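Local coordinates for uncharacterized protein YacP (Bacillus subtilis, PDB 5MQ8) that acts as an endoribonuclease (Rae1) in ribosome-dependent mRNA decay, probably through its PIN-clan domain, at residues I12-L18 / A29-L33; I34-A38 / T65-V71; H55-L60 / F73-N77; Q97-S103 / G115-A121. One frame throughout, in Å; residues are numbered along the deposited sequence.

Contact 1. Residues I12-L18 / A29-L33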
loop_
_atom_site.group_PDB
_atom_site.type_symbol
_atom_site.label_atom_id
_atom_site.label_comp_id
_atom_site.label_asym_id
_atom_site.label_seq_id
_atom_site.Cartn_x
_atom_site.Cartn_y
_atom_site.Cartn_z
ATOM N N ILE A 12 -9.985 12.715 18.490
ATOM C CA ILE A 12 -8.762 13.457 18.187
ATOM C C ILE A 12 -7.994 13.820 19.472
ATOM O O ILE A 12 -6.810 13.531 19.559
ATOM C CB ILE A 12 -9.050 14.679 17.273
ATOM C CG1 ILE A 12 -9.327 14.225 15.822
ATOM C CG2 ILE A 12 -7.892 15.700 17.323
ATOM C CD1 ILE A 12 -9.825 15.330 14.842
ATOM N N GLY A 13 -8.692 14.385 20.451
ATOM C CA GLY A 13 -8.106 14.780 21.726
ATOM C C GLY A 13 -7.746 13.643 22.665
ATOM O O GLY A 13 -6.931 13.841 23.569
ATOM N N ALA A 14 -8.341 12.441 22.468
ATOM C CA ALA A 14 -8.120 11.299 23.355
ATOM C C ALA A 14 -7.138 10.232 22.826
ATOM O O ALA A 14 -6.609 9.469 23.625
ATOM C CB ALA A 14 -9.453 10.657 23.703
ATOM N N TRP A 15 -6.934 10.142 21.496
ATOM C CA TRP A 15 -6.059 9.126 20.912
ATOM C C TRP A 15 -4.630 9.663 20.800
ATOM O O TRP A 15 -4.439 10.753 20.237
ATOM C CB TRP A 15 -6.604 8.636 19.555
ATOM C CG TRP A 15 -7.949 7.947 19.601
ATOM C CD1 TRP A 15 -8.756 7.778 20.689
ATOM C CD2 TRP A 15 -8.639 7.347 18.497
ATOM N NE1 TRP A 15 -9.901 7.107 20.330
ATOM C CE2 TRP A 15 -9.851 6.819 18.993
ATOM C CE3 TRP A 15 -8.319 7.140 17.144
ATOM C CZ2 TRP A 15 -10.768 6.147 18.172
ATOM C CZ3 TRP A 15 -9.231 6.473 16.333
ATOM C CH2 TRP A 15 -10.437 5.988 16.848
ATOM N N PRO A 16 -3.623 8.926 21.351
ATOM C CA PRO A 16 -2.226 9.424 21.330
ATOM C C PRO A 16 -1.666 9.770 19.957
ATOM O O PRO A 16 -1.009 10.801 19.832
ATOM C CB PRO A 16 -1.426 8.302 22.011
ATOM C CG PRO A 16 -2.418 7.604 22.880
ATOM C CD PRO A 16 -3.721 7.648 22.092
ATOM N N GLN A 17 -1.941 8.952 18.926
ATOM C CA GLN A 17 -1.449 9.227 17.571
ATOM C C GLN A 17 -2.217 10.366 16.855
ATOM O O GLN A 17 -1.790 10.806 15.780
ATOM C CB GLN A 17 -1.407 7.949 16.715
ATOM C CG GLN A 17 -0.282 6.975 17.100
ATOM C CD GLN A 17 0.353 6.302 15.898
ATOM O OE1 GLN A 17 -0.321 5.713 15.039
ATOM N NE2 GLN A 17 1.676 6.351 15.824
ATOM N N LEU A 18 -3.303 10.881 17.474
ATOM C CA LEU A 18 -4.097 11.976 16.913
ATOM C C LEU A 18 -3.902 13.315 17.619
ATOM O O LEU A 18 -3.802 14.335 16.941
ATOM C CB LEU A 18 -5.606 11.643 16.922
ATOM C CG LEU A 18 -6.123 10.482 16.063
ATOM C CD1 LEU A 18 -7.634 10.461 16.061
ATOM C CD2 LEU A 18 -5.655 10.596 14.647
ATOM N N ALA A 29 -5.011 15.143 11.983
ATOM C CA ALA A 29 -5.721 14.273 12.926
ATOM C C ALA A 29 -7.088 13.826 12.366
ATOM O O ALA A 29 -7.456 12.656 12.497
ATOM C CB ALA A 29 -5.886 14.970 14.264
ATOM N N ARG A 30 -7.800 14.751 11.700
ATOM C CA ARG A 30 -9.087 14.532 11.044
ATOM C C ARG A 30 -8.930 13.481 9.923
ATOM O O ARG A 30 -9.689 12.517 9.880
ATOM C CB ARG A 30 -9.622 15.867 10.508
ATOM C CG ARG A 30 -10.853 15.778 9.620
ATOM C CD ARG A 30 -10.484 16.086 8.186
ATOM N NE ARG A 30 -10.609 17.499 7.893
ATOM C CZ ARG A 30 -10.019 18.108 6.873
ATOM N NH1 ARG A 30 -9.223 17.432 6.052
ATOM N NH2 ARG A 30 -10.210 19.401 6.670
ATOM N N ASP A 31 -7.922 13.660 9.057
ATOM C CA ASP A 31 -7.614 12.754 7.955
ATOM C C ASP A 31 -7.274 11.342 8.426
ATOM O O ASP A 31 -7.792 10.385 7.857
ATOM C CB ASP A 31 -6.471 13.328 7.101
ATOM C CG ASP A 31 -6.850 14.550 6.271
ATOM O OD1 ASP A 31 -8.062 14.836 6.149
ATOM O OD2 ASP A 31 -5.931 15.210 5.735
ATOM N N VAL A 32 -6.415 11.209 9.468
ATOM C CA VAL A 32 -6.032 9.912 10.031
ATOM C C VAL A 32 -7.275 9.229 10.616
ATOM O O VAL A 32 -7.508 8.047 10.324
ATOM C CB VAL A 32 -4.862 10.005 11.049
ATOM C CG1 VAL A 32 -4.598 8.651 11.717
ATOM C CG2 VAL A 32 -3.591 10.519 10.378
ATOM N N LEU A 33 -8.102 9.995 11.375
ATOM C CA LEU A 33 -9.333 9.474 11.966
ATOM C C LEU A 33 -10.302 8.937 10.916
ATOM O O LEU A 33 -10.822 7.837 11.095
ATOM C CB LEU A 33 -10.007 10.511 12.897
ATOM C CG LEU A 33 -11.351 10.121 13.527
ATOM C CD1 LEU A 33 -11.213 8.871 14.434
ATOM C CD2 LEU A 33 -11.931 11.296 14.297
#
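Trp-15 offers Leu-33 the far end of its indole: CD1 of the leucine approaches the six-membered ring obliquely, 3.6 Å from CZ3 and nearly as close to CH2, and the two side chains cross at about a right angle. Trp-15 also packs on Leu-124, Leu-125 and Val-128 of helix 121-145, while its NE1 is satisfied by the carbonyl of Ala-121. The second flat group, the guanidinium of Arg-30, has a carboxylate at its edge: within the helix, NH1 forms a salt bridge of 2.8 Å with Asp-31 OD1, which lies in the guanidinium plane and is met on its syn side, 29° out of the carboxylate plane. This is a helix-on-helix contact of the PIN-like alpha/beta fold, where helix 8-14 and the short turn after it lie against the long helix 23-44.

Between the indole and the guanidinium, the side-chain pairs across the contact are apolar and buried. Ile-12 lays CG2 on the methyl of Ala-29, 3.7 Å from CB. With CG1 beside the backbone N (chi1 -74°) and the chain extended beyond it, CD1 is directed at the backbone N of Arg-30. Leu-18 divides its two methyls: CD1 meets CB of Leu-33 at 4.0 Å, and CD2 meets CG1 of Val-32 at 3.7 Å. Val-32 also packs on Ile-151 of the second subunit, so the contact lies close to the dimer interface. Ala-29 is small enough to let the chain of Leu-18 come in, with its CB 3.5 Å from Leu-18 O.

Contact 2. Residues I34-A38 / T65-V71; sequences IQKMA and TNHRVEV
A valine methyl pressed against a helix backbone is the striking feature here: CG2 of Val-69 sits 3.3 Å from Ala-38 N and is almost as close to Ile-34 O, the two atoms joined by a regular bond of helix 23-44. CG2 lies beside Val-69's own backbone N, with CG1 anti to it (chi1 -164°), and this splay lets CG1 reach CB of Met-37 at 4.0 Å.

Ile-34 packs beside it. Its CG1 lies 3.8 Å from Val-71 CG2, and CD1 carries on to Thr-65 CG2 at 3.7 Å, crossing both partners at about right angles. Ala-38, with only a methyl to place, receives the amide of Asn-66 on it, ND2 being 3.5 Å from its CB. The CB of Arg-68 closes in on the same methyl at 3.9 Å, while the guanidinium leaves for a salt bridge with Glu-162 of the second subunit.

Two turns shape the loop from within and lead it into the outermost strand 70-73. Asn-66 OD1 takes the N-H of Arg-68 at 3.2 Å, in the carbonyl plane and on a lone pair, making an Asx turn, and a type I beta turn runs from Asn-66 to Val-69. Met-37 meanwhile reaches Leu-4, Val-6, Val-48 and Val-50 on the sheet. A helix layer laid over a parallel sheet in this way is typical of the three-layer alpha/beta/alpha fold of PIN domains.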
loop_
_atom_site.group_PDB
_atom_site.type_symbol
_atom_site.label_atom_id
_atom_site.label_comp_id
_atom_site.label_asym_id
_atom_site.label_seq_id
_atom_site.Cartn_x
_atom_site.Cartn_y
_atom_site.Cartn_z
ATOM N N ILE A 34 -10.510 9.680 9.810
ATOM C CA ILE A 34 -11.383 9.233 8.703
ATOM C C ILE A 34 -10.906 7.902 8.105
ATOM O O ILE A 34 -11.736 7.018 7.843
ATOM C CB ILE A 34 -11.554 10.341 7.633
ATOM C CG1 ILE A 34 -12.348 11.530 8.208
ATOM C CG2 ILE A 34 -12.218 9.800 6.366
ATOM C CD1 ILE A 34 -12.133 12.835 7.457
ATOM N N GLN A 35 -9.574 7.751 7.917
ATOM C CA GLN A 35 -8.977 6.530 7.372
ATOM C C GLN A 35 -9.186 5.353 8.336
ATOM O O GLN A 35 -9.573 4.274 7.887
ATOM C CB GLN A 35 -7.488 6.741 6.998
ATOM C CG GLN A 35 -6.763 5.504 6.411
ATOM C CD GLN A 35 -7.470 4.785 5.268
ATOM O OE1 GLN A 35 -7.547 3.552 5.230
ATOM N NE2 GLN A 35 -8.020 5.521 4.323
ATOM N N LYS A 36 -8.997 5.586 9.652
ATOM C CA LYS A 36 -9.240 4.586 10.698
ATOM C C LYS A 36 -10.704 4.140 10.688
ATOM O O LYS A 36 -10.976 2.944 10.821
ATOM C CB LYS A 36 -8.864 5.122 12.101
ATOM C CG LYS A 36 -7.376 5.411 12.335
ATOM C CD LYS A 36 -6.475 4.229 12.014
ATOM C CE LYS A 36 -5.564 4.570 10.859
ATOM N NZ LYS A 36 -5.254 3.385 10.012
ATOM N N MET A 37 -11.635 5.097 10.497
ATOM C CA MET A 37 -13.062 4.808 10.448
ATOM C C MET A 37 -13.480 4.070 9.161
ATOM O O MET A 37 -14.457 3.320 9.196
ATOM C CB MET A 37 -13.922 6.058 10.716
ATOM C CG MET A 37 -13.847 6.570 12.191
ATOM S SD MET A 37 -13.678 5.348 13.532
ATOM C CE MET A 37 -15.136 4.642 13.497
ATOM N N ALA A 38 -12.720 4.241 8.049
ATOM C CA ALA A 38 -12.944 3.526 6.786
ATOM C C ALA A 38 -12.629 2.053 7.020
ATOM O O ALA A 38 -13.435 1.209 6.662
ATOM C CB ALA A 38 -12.054 4.092 5.685
ATOM N N THR A 65 -13.695 13.123 0.831
ATOM C CA THR A 65 -13.214 12.076 1.738
ATOM C C THR A 65 -13.586 10.662 1.305
ATOM O O THR A 65 -14.323 10.471 0.327
ATOM C CB THR A 65 -13.643 12.352 3.190
ATOM O OG1 THR A 65 -15.003 12.799 3.236
ATOM C CG2 THR A 65 -12.730 13.337 3.878
ATOM N N ASN A 66 -13.055 9.671 2.057
ATOM C CA ASN A 66 -13.256 8.237 1.858
ATOM C C ASN A 66 -14.740 7.892 1.736
ATOM O O ASN A 66 -15.519 8.210 2.634
ATOM C CB ASN A 66 -12.605 7.454 3.005
ATOM C CG ASN A 66 -12.157 6.068 2.627
ATOM O OD1 ASN A 66 -12.942 5.224 2.166
ATOM N ND2 ASN A 66 -10.880 5.793 2.844
ATOM N N HIS A 67 -15.123 7.258 0.608
ATOM C CA HIS A 67 -16.495 6.838 0.300
ATOM C C HIS A 67 -17.057 5.884 1.366
ATOM O O HIS A 67 -18.277 5.728 1.474
ATOM C CB HIS A 67 -16.562 6.206 -1.105
ATOM C CG HIS A 67 -15.807 4.915 -1.242
ATOM N ND1 HIS A 67 -14.477 4.890 -1.630
ATOM C CD2 HIS A 67 -16.227 3.642 -1.035
ATOM C CE1 HIS A 67 -14.133 3.611 -1.639
ATOM N NE2 HIS A 67 -15.153 2.825 -1.293
ATOM N N ARG A 68 -16.157 5.250 2.147
ATOM C CA ARG A 68 -16.504 4.326 3.224
ATOM C C ARG A 68 -17.016 5.073 4.452
ATOM O O ARG A 68 -17.585 4.442 5.335
ATOM C CB ARG A 68 -15.263 3.505 3.630
ATOM C CG ARG A 68 -15.443 1.986 3.650
ATOM C CD ARG A 68 -14.988 1.330 2.351
ATOM N NE ARG A 68 -13.560 1.508 2.072
ATOM C CZ ARG A 68 -12.986 1.211 0.909
ATOM N NH1 ARG A 68 -13.705 0.696 -0.081
ATOM N NH2 ARG A 68 -11.688 1.406 0.734
ATOM N N VAL A 69 -16.761 6.389 4.559
ATOM C CA VAL A 69 -17.136 7.140 5.767
ATOM C C VAL A 69 -17.917 8.391 5.459
ATOM O O VAL A 69 -17.420 9.274 4.762
ATOM C CB VAL A 69 -15.903 7.517 6.644
ATOM C CG1 VAL A 69 -16.323 7.923 8.046
ATOM C CG2 VAL A 69 -14.891 6.400 6.704
ATOM N N GLU A 70 -19.084 8.520 6.078
ATOM C CA GLU A 70 -19.852 9.752 5.976
ATOM C C GLU A 70 -19.267 10.714 7.032
ATOM O O GLU A 70 -19.147 10.356 8.203
ATOM C CB GLU A 70 -21.336 9.490 6.234
ATOM C CG GLU A 70 -22.205 10.705 5.962
ATOM C CD GLU A 70 -23.698 10.473 6.034
ATOM O OE1 GLU A 70 -24.436 11.476 5.950
ATOM O OE2 GLU A 70 -24.134 9.306 6.159
ATOM N N VAL A 71 -18.873 11.908 6.597
ATOM C CA VAL A 71 -18.285 12.931 7.452
ATOM C C VAL A 71 -19.223 14.132 7.472
ATOM O O VAL A 71 -19.537 14.682 6.413
ATOM C CB VAL A 71 -16.848 13.288 6.991
ATOM C CG1 VAL A 71 -16.314 14.498 7.738
ATOM C CG2 VAL A 71 -15.907 12.088 7.145
#

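Contact 3. Residues H55-L60 / F73-N77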
loop_
_atom_site.group_PDB
_atom_site.type_symbol
_atom_site.label_atom_id
_atom_site.label_comp_id
_atom_site.label_asym_id
_atom_site.label_seq_id
_atom_site.Cartn_x
_atom_site.Cartn_y
_atom_site.Cartn_z
ATOM N N HIS A 55 -16.329 24.426 14.586
ATOM C CA HIS A 55 -15.517 25.480 15.204
ATOM C C HIS A 55 -14.160 24.996 15.711
ATOM O O HIS A 55 -13.283 25.827 15.973
ATOM C CB HIS A 55 -16.287 26.215 16.308
ATOM C CG HIS A 55 -17.348 27.097 15.741
ATOM N ND1 HIS A 55 -17.033 28.306 15.130
ATOM C CD2 HIS A 55 -18.672 26.867 15.604
ATOM C CE1 HIS A 55 -18.179 28.787 14.684
ATOM N NE2 HIS A 55 -19.191 27.952 14.940
ATOM N N LEU A 56 -13.976 23.666 15.842
ATOM C CA LEU A 56 -12.723 23.091 16.347
ATOM C C LEU A 56 -11.919 22.326 15.289
ATOM O O LEU A 56 -10.688 22.253 15.384
ATOM C CB LEU A 56 -12.996 22.183 17.561
ATOM C CG LEU A 56 -13.764 22.803 18.740
ATOM C CD1 LEU A 56 -14.503 21.744 19.521
ATOM C CD2 LEU A 56 -12.837 23.587 19.652
ATOM N N VAL A 57 -12.606 21.719 14.307
ATOM C CA VAL A 57 -11.937 20.927 13.279
ATOM C C VAL A 57 -12.086 21.573 11.906
ATOM O O VAL A 57 -13.180 22.013 11.539
ATOM C CB VAL A 57 -12.395 19.436 13.283
ATOM C CG1 VAL A 57 -11.580 18.590 12.294
ATOM C CG2 VAL A 57 -12.323 18.832 14.689
ATOM N N LYS A 58 -10.967 21.605 11.157
ATOM C CA LYS A 58 -10.841 22.141 9.803
ATOM C C LYS A 58 -11.835 21.463 8.862
ATOM O O LYS A 58 -11.915 20.230 8.823
ATOM C CB LYS A 58 -9.391 21.943 9.315
ATOM C CG LYS A 58 -9.126 22.278 7.853
ATOM C CD LYS A 58 -8.748 23.722 7.592
ATOM C CE LYS A 58 -9.041 24.114 6.162
ATOM N NZ LYS A 58 -8.159 23.411 5.186
ATOM N N GLY A 59 -12.589 22.288 8.135
ATOM C CA GLY A 59 -13.574 21.843 7.157
ATOM C C GLY A 59 -12.923 21.195 5.953
ATOM O O GLY A 59 -11.761 21.482 5.631
ATOM N N LEU A 60 -13.662 20.278 5.315
ATOM C CA LEU A 60 -13.229 19.522 4.139
ATOM C C LEU A 60 -12.972 20.423 2.925
ATOM O O LEU A 60 -11.980 20.209 2.217
ATOM C CB LEU A 60 -14.275 18.440 3.805
ATOM C CG LEU A 60 -13.946 16.974 4.135
ATOM C CD1 LEU A 60 -13.106 16.820 5.394
ATOM C CD2 LEU A 60 -15.219 16.159 4.273
ATOM N N PHE A 73 -20.122 17.938 9.376
ATOM C CA PHE A 73 -19.699 19.058 10.195
ATOM C C PHE A 73 -20.945 19.703 10.798
ATOM O O PHE A 73 -21.987 19.744 10.141
ATOM C CB PHE A 73 -18.862 20.060 9.378
ATOM C CG PHE A 73 -17.434 19.609 9.172
ATOM C CD1 PHE A 73 -17.116 18.673 8.197
ATOM C CD2 PHE A 73 -16.412 20.093 9.975
ATOM C CE1 PHE A 73 -15.799 18.234 8.022
ATOM C CE2 PHE A 73 -15.095 19.661 9.792
ATOM C CZ PHE A 73 -14.800 18.724 8.821
ATOM N N THR A 74 -20.861 20.153 12.065
ATOM C CA THR A 74 -21.994 20.808 12.735
ATOM C C THR A 74 -22.260 22.193 12.108
ATOM O O THR A 74 -21.406 22.712 11.386
ATOM C CB THR A 74 -21.746 20.933 14.253
ATOM O OG1 THR A 74 -20.549 21.679 14.492
ATOM C CG2 THR A 74 -21.695 19.595 14.962
ATOM N N LYS A 75 -23.457 22.771 12.364
ATOM C CA LYS A 75 -23.814 24.130 11.942
ATOM C C LYS A 75 -23.187 25.083 12.964
ATOM O O LYS A 75 -22.620 24.616 13.959
ATOM C CB LYS A 75 -25.346 24.337 11.935
ATOM C CG LYS A 75 -26.120 23.558 10.879
ATOM C CD LYS A 75 -26.389 24.333 9.589
ATOM C CE LYS A 75 -27.639 25.180 9.654
ATOM N NZ LYS A 75 -27.865 25.909 8.382
ATOM N N GLU A 76 -23.390 26.406 12.773
ATOM C CA GLU A 76 -22.832 27.514 13.565
ATOM C C GLU A 76 -22.853 27.331 15.119
ATOM O O GLU A 76 -21.771 27.229 15.700
ATOM C CB GLU A 76 -23.469 28.860 13.167
ATOM C CG GLU A 76 -22.489 30.026 13.262
ATOM C CD GLU A 76 -22.962 31.334 12.652
ATOM O OE1 GLU A 76 -22.811 31.507 11.421
ATOM O OE2 GLU A 76 -23.463 32.197 13.410
ATOM N N ASN A 77 -24.019 27.319 15.791
ATOM C CA ASN A 77 -24.016 27.181 17.261
ATOM C C ASN A 77 -24.453 25.796 17.727
ATOM O O ASN A 77 -24.968 25.615 18.843
ATOM C CB ASN A 77 -24.840 28.294 17.921
ATOM C CG ASN A 77 -24.123 29.624 17.955
ATOM O OD1 ASN A 77 -24.306 30.484 17.088
ATOM N ND2 ASN A 77 -23.279 29.814 18.956
#
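Gly-59 faces Phe-73 with 7.4 Å between their CA atoms, and His-55 faces Glu-76 at much the same spacing, so the backbones stand too far apart to pair, and the gap is spanned by side chains of one segment that reach the backbone of the other. Phe-73, at the end of strand 70-73, does most of the work. Its CG stands beside the backbone N, anti to the carbonyl carbon (chi1 -78°), and this carries the ring across to the 57-60 loop. The loop curls round the distal end of that ring. Val-57 O lies at the ring edge, near its plane, 3.5 Å from CE2. Lys-58 O approaches obliquely, 3.3 Å from CZ. Gly-59 makes an off-centre CH-pi contact, its CA 4.1 Å from the ring centroid and 30° off the normal. Leu-60 adds CD1 at 4.0 Å from Phe-73 CE1, the two side chains crossing at a slant. Phe-73 also meets the ring of Phe-52 on strand 47-52, and Lys-58 O accepts from Arg-30 of helix 23-44.

At the other end, His-55 turns the edge of its imidazole to the chain of Glu-76, and NE2 gives a weak hydrogen bond to Glu-76 O at 2.8 Å, bent to 124° at the hydrogen. Both loops leave the C-terminal ends of neighbouring parallel strands, the side of the sheet on which PIN domains generally carry their active site. Val-57 O beside CE2 suggests a mildly favourable electrostatic match with the ring edge, and with one bent bond besides, the hold between these surface loops is probably modest.

Contact 4. Residues Q97-S103 / G115-A121; sequences QIHVATS and GALRKSA
Four backbone bonds close the tight part of this contact: Leu-117 N to Ile-98 O at 3.0 Å, then Val-100 N to Leu-117 O, Lys-119 N to Val-100 O, and Thr-102 N to Lys-119 O, each 2.8 Å. The chains are so close that Ala-101 CA also gives a C-H...O contact to Lys-119 O. On the face with Val-100, CG2 of that valine and CG2 of Ile-98 meet the methyl of Ala-116.

The ladder joins strand 98-101 to the outermost strand 117-119 of the parallel PIN-like sheet, and the chain then turns directly into helix 121-145. Ser-120 is the N-cap, its OG bonding to Glu-123 N, while Ser-103 OG takes Ala-121 N at 2.9 Å and 168°, a side-chain bond from the loop after strand 98-101 to the first turn of the helix.

The margins are looser. Arg-118 swings across to the end of the neighbouring segment, where NE and NH2 converge in two weak bonds on Thr-102 O, with CG2 of Thr-102 lying over one face of the guanidinium, 3.7 Å above its plane; NH2 also binds Asp-104 O, and Tyr-105 gives a cation-pi contact. On the His-99 face, exposed Leu-117 runs alongside the imidazole, CD1 3.8 Å from CE1. Lys-119 bends at its last two torsions to bring NZ near the same ring, and a water joins NZ to His-99 ND1, while NE2 is bonded to Asp-2.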
loop_
_atom_site.group_PDB
_atom_site.type_symbol
_atom_site.label_atom_id
_atom_site.label_comp_id
_atom_site.label_asym_id
_atom_site.label_seq_id
_atom_site.Cartn_x
_atom_site.Cartn_y
_atom_site.Cartn_z
ATOM N N GLN A 97 -29.399 -0.790 16.176
ATOM C CA GLN A 97 -28.814 -0.309 17.430
ATOM C C GLN A 97 -27.792 0.809 17.148
ATOM O O GLN A 97 -26.802 0.591 16.436
ATOM C CB GLN A 97 -28.188 -1.447 18.262
ATOM C CG GLN A 97 -27.608 -1.010 19.625
ATOM C CD GLN A 97 -28.636 -0.424 20.575
ATOM O OE1 GLN A 97 -28.786 0.797 20.702
ATOM N NE2 GLN A 97 -29.372 -1.284 21.259
ATOM N N ILE A 98 -28.059 2.005 17.703
ATOM C CA ILE A 98 -27.206 3.181 17.581
ATOM C C ILE A 98 -26.130 3.144 18.671
ATOM O O ILE A 98 -26.440 2.957 19.845
ATOM C CB ILE A 98 -28.030 4.516 17.607
ATOM C CG1 ILE A 98 -29.138 4.569 16.499
ATOM C CG2 ILE A 98 -27.127 5.761 17.561
ATOM C CD1 ILE A 98 -28.713 4.533 15.013
ATOM N N HIS A 99 -24.869 3.304 18.264
ATOM C CA HIS A 99 -23.725 3.393 19.161
ATOM C C HIS A 99 -23.119 4.768 18.960
ATOM O O HIS A 99 -23.050 5.247 17.829
ATOM C CB HIS A 99 -22.688 2.313 18.857
ATOM C CG HIS A 99 -23.192 0.918 19.029
ATOM N ND1 HIS A 99 -23.028 0.235 20.224
ATOM C CD2 HIS A 99 -23.823 0.110 18.147
ATOM C CE1 HIS A 99 -23.569 -0.955 20.034
ATOM N NE2 HIS A 99 -24.064 -1.076 18.804
ATOM N N VAL A 100 -22.712 5.427 20.051
ATOM C CA VAL A 100 -22.097 6.750 19.984
ATOM C C VAL A 100 -20.727 6.692 20.632
ATOM O O VAL A 100 -20.622 6.404 21.830
ATOM C CB VAL A 100 -22.968 7.887 20.575
ATOM C CG1 VAL A 100 -22.295 9.250 20.393
ATOM C CG2 VAL A 100 -24.371 7.891 19.966
ATOM N N ALA A 101 -19.680 6.994 19.847
ATOM C CA ALA A 101 -18.312 7.009 20.352
ATOM C C ALA A 101 -17.965 8.399 20.885
ATOM O O ALA A 101 -17.817 9.350 20.108
ATOM C CB ALA A 101 -17.337 6.585 19.267
ATOM N N THR A 102 -17.877 8.512 22.228
ATOM C CA THR A 102 -17.531 9.734 22.970
ATOM C C THR A 102 -17.222 9.446 24.441
ATOM O O THR A 102 -17.890 8.626 25.079
ATOM C CB THR A 102 -18.587 10.869 22.803
ATOM O OG1 THR A 102 -18.038 12.096 23.287
ATOM C CG2 THR A 102 -19.932 10.576 23.486
ATOM N N SER A 103 -16.217 10.155 24.974
ATOM C CA SER A 103 -15.831 10.131 26.390
ATOM C C SER A 103 -16.128 11.506 27.022
ATOM O O SER A 103 -15.727 11.754 28.159
ATOM C CB SER A 103 -14.356 9.773 26.550
ATOM O OG SER A 103 -14.193 8.375 26.407
ATOM N N GLY A 115 -32.177 5.374 23.914
ATOM C CA GLY A 115 -31.783 4.039 23.473
ATOM C C GLY A 115 -30.379 3.854 22.915
ATOM O O GLY A 115 -29.939 2.711 22.748
ATOM N N ALA A 116 -29.662 4.959 22.617
ATOM C CA ALA A 116 -28.300 4.883 22.085
ATOM C C ALA A 116 -27.319 4.425 23.146
ATOM O O ALA A 116 -27.461 4.784 24.318
ATOM C CB ALA A 116 -27.872 6.222 21.518
ATOM N N LEU A 117 -26.338 3.608 22.733
ATOM C CA LEU A 117 -25.305 3.076 23.616
ATOM C C LEU A 117 -24.039 3.900 23.510
ATOM O O LEU A 117 -23.670 4.347 22.428
ATOM C CB LEU A 117 -25.021 1.587 23.332
ATOM C CG LEU A 117 -26.156 0.600 23.667
ATOM C CD1 LEU A 117 -25.900 -0.767 23.057
ATOM C CD2 LEU A 117 -26.359 0.467 25.182
ATOM N N ARG A 118 -23.386 4.109 24.643
ATOM C CA ARG A 118 -22.177 4.905 24.727
ATOM C C ARG A 118 -20.945 4.030 24.630
ATOM O O ARG A 118 -20.818 3.043 25.358
ATOM C CB ARG A 118 -22.188 5.744 26.019
ATOM C CG ARG A 118 -20.845 6.306 26.421
ATOM C CD ARG A 118 -20.954 7.249 27.586
ATOM N NE ARG A 118 -19.992 8.314 27.383
ATOM C CZ ARG A 118 -20.259 9.609 27.430
ATOM N NH1 ARG A 118 -21.459 10.035 27.798
ATOM N NH2 ARG A 118 -19.314 10.491 27.170
ATOM N N LYS A 119 -20.032 4.411 23.727
ATOM C CA LYS A 119 -18.752 3.753 23.522
ATOM C C LYS A 119 -17.683 4.794 23.833
ATOM O O LYS A 119 -17.733 5.913 23.310
ATOM C CB LYS A 119 -18.648 3.237 22.068
ATOM C CG LYS A 119 -17.446 2.355 21.807
ATOM C CD LYS A 119 -17.299 1.986 20.320
ATOM C CE LYS A 119 -17.974 0.687 19.933
ATOM N NZ LYS A 119 -19.451 0.785 19.909
ATOM N N SER A 120 -16.761 4.466 24.727
ATOM C CA SER A 120 -15.712 5.413 25.093
ATOM C C SER A 120 -14.648 5.555 24.000
ATOM O O SER A 120 -14.508 4.684 23.136
ATOM C CB SER A 120 -15.058 5.014 26.415
ATOM O OG SER A 120 -14.326 3.814 26.266
ATOM N N ALA A 121 -13.886 6.650 24.072
ATOM C CA ALA A 121 -12.792 6.946 23.159
ATOM C C ALA A 121 -11.731 5.836 23.184
ATOM O O ALA A 121 -11.233 5.444 22.129
ATOM C CB ALA A 121 -12.166 8.278 23.523
HETATM O O HOH W 1 -21.184 0.246 22.318
#

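Overall arrangement
Contacts 1 and 2 follow one another along helix 23-44, their centres about 14 Å apart, and both touch the second subunit. Arg-30 ties contact 1 to contact 3, NH2 reaching Lys-58 O at 2.9 Å; Leu-60 links contacts 2 and 3 by packing on Thr-65 and Val-71. Contact 4 lies at the other margin of the sheet, its centre about 21 Å from that of contact 3, and meets contact 1 where Trp-15 NE1 bonds to Ala-121 O at 2.8 Å. If the active site sits at the C-terminal strand ends, as in other PIN domains, the Thr-102 end of contact 4, bonded to Asp-7, would lie near it, with contact 3 farther along that side.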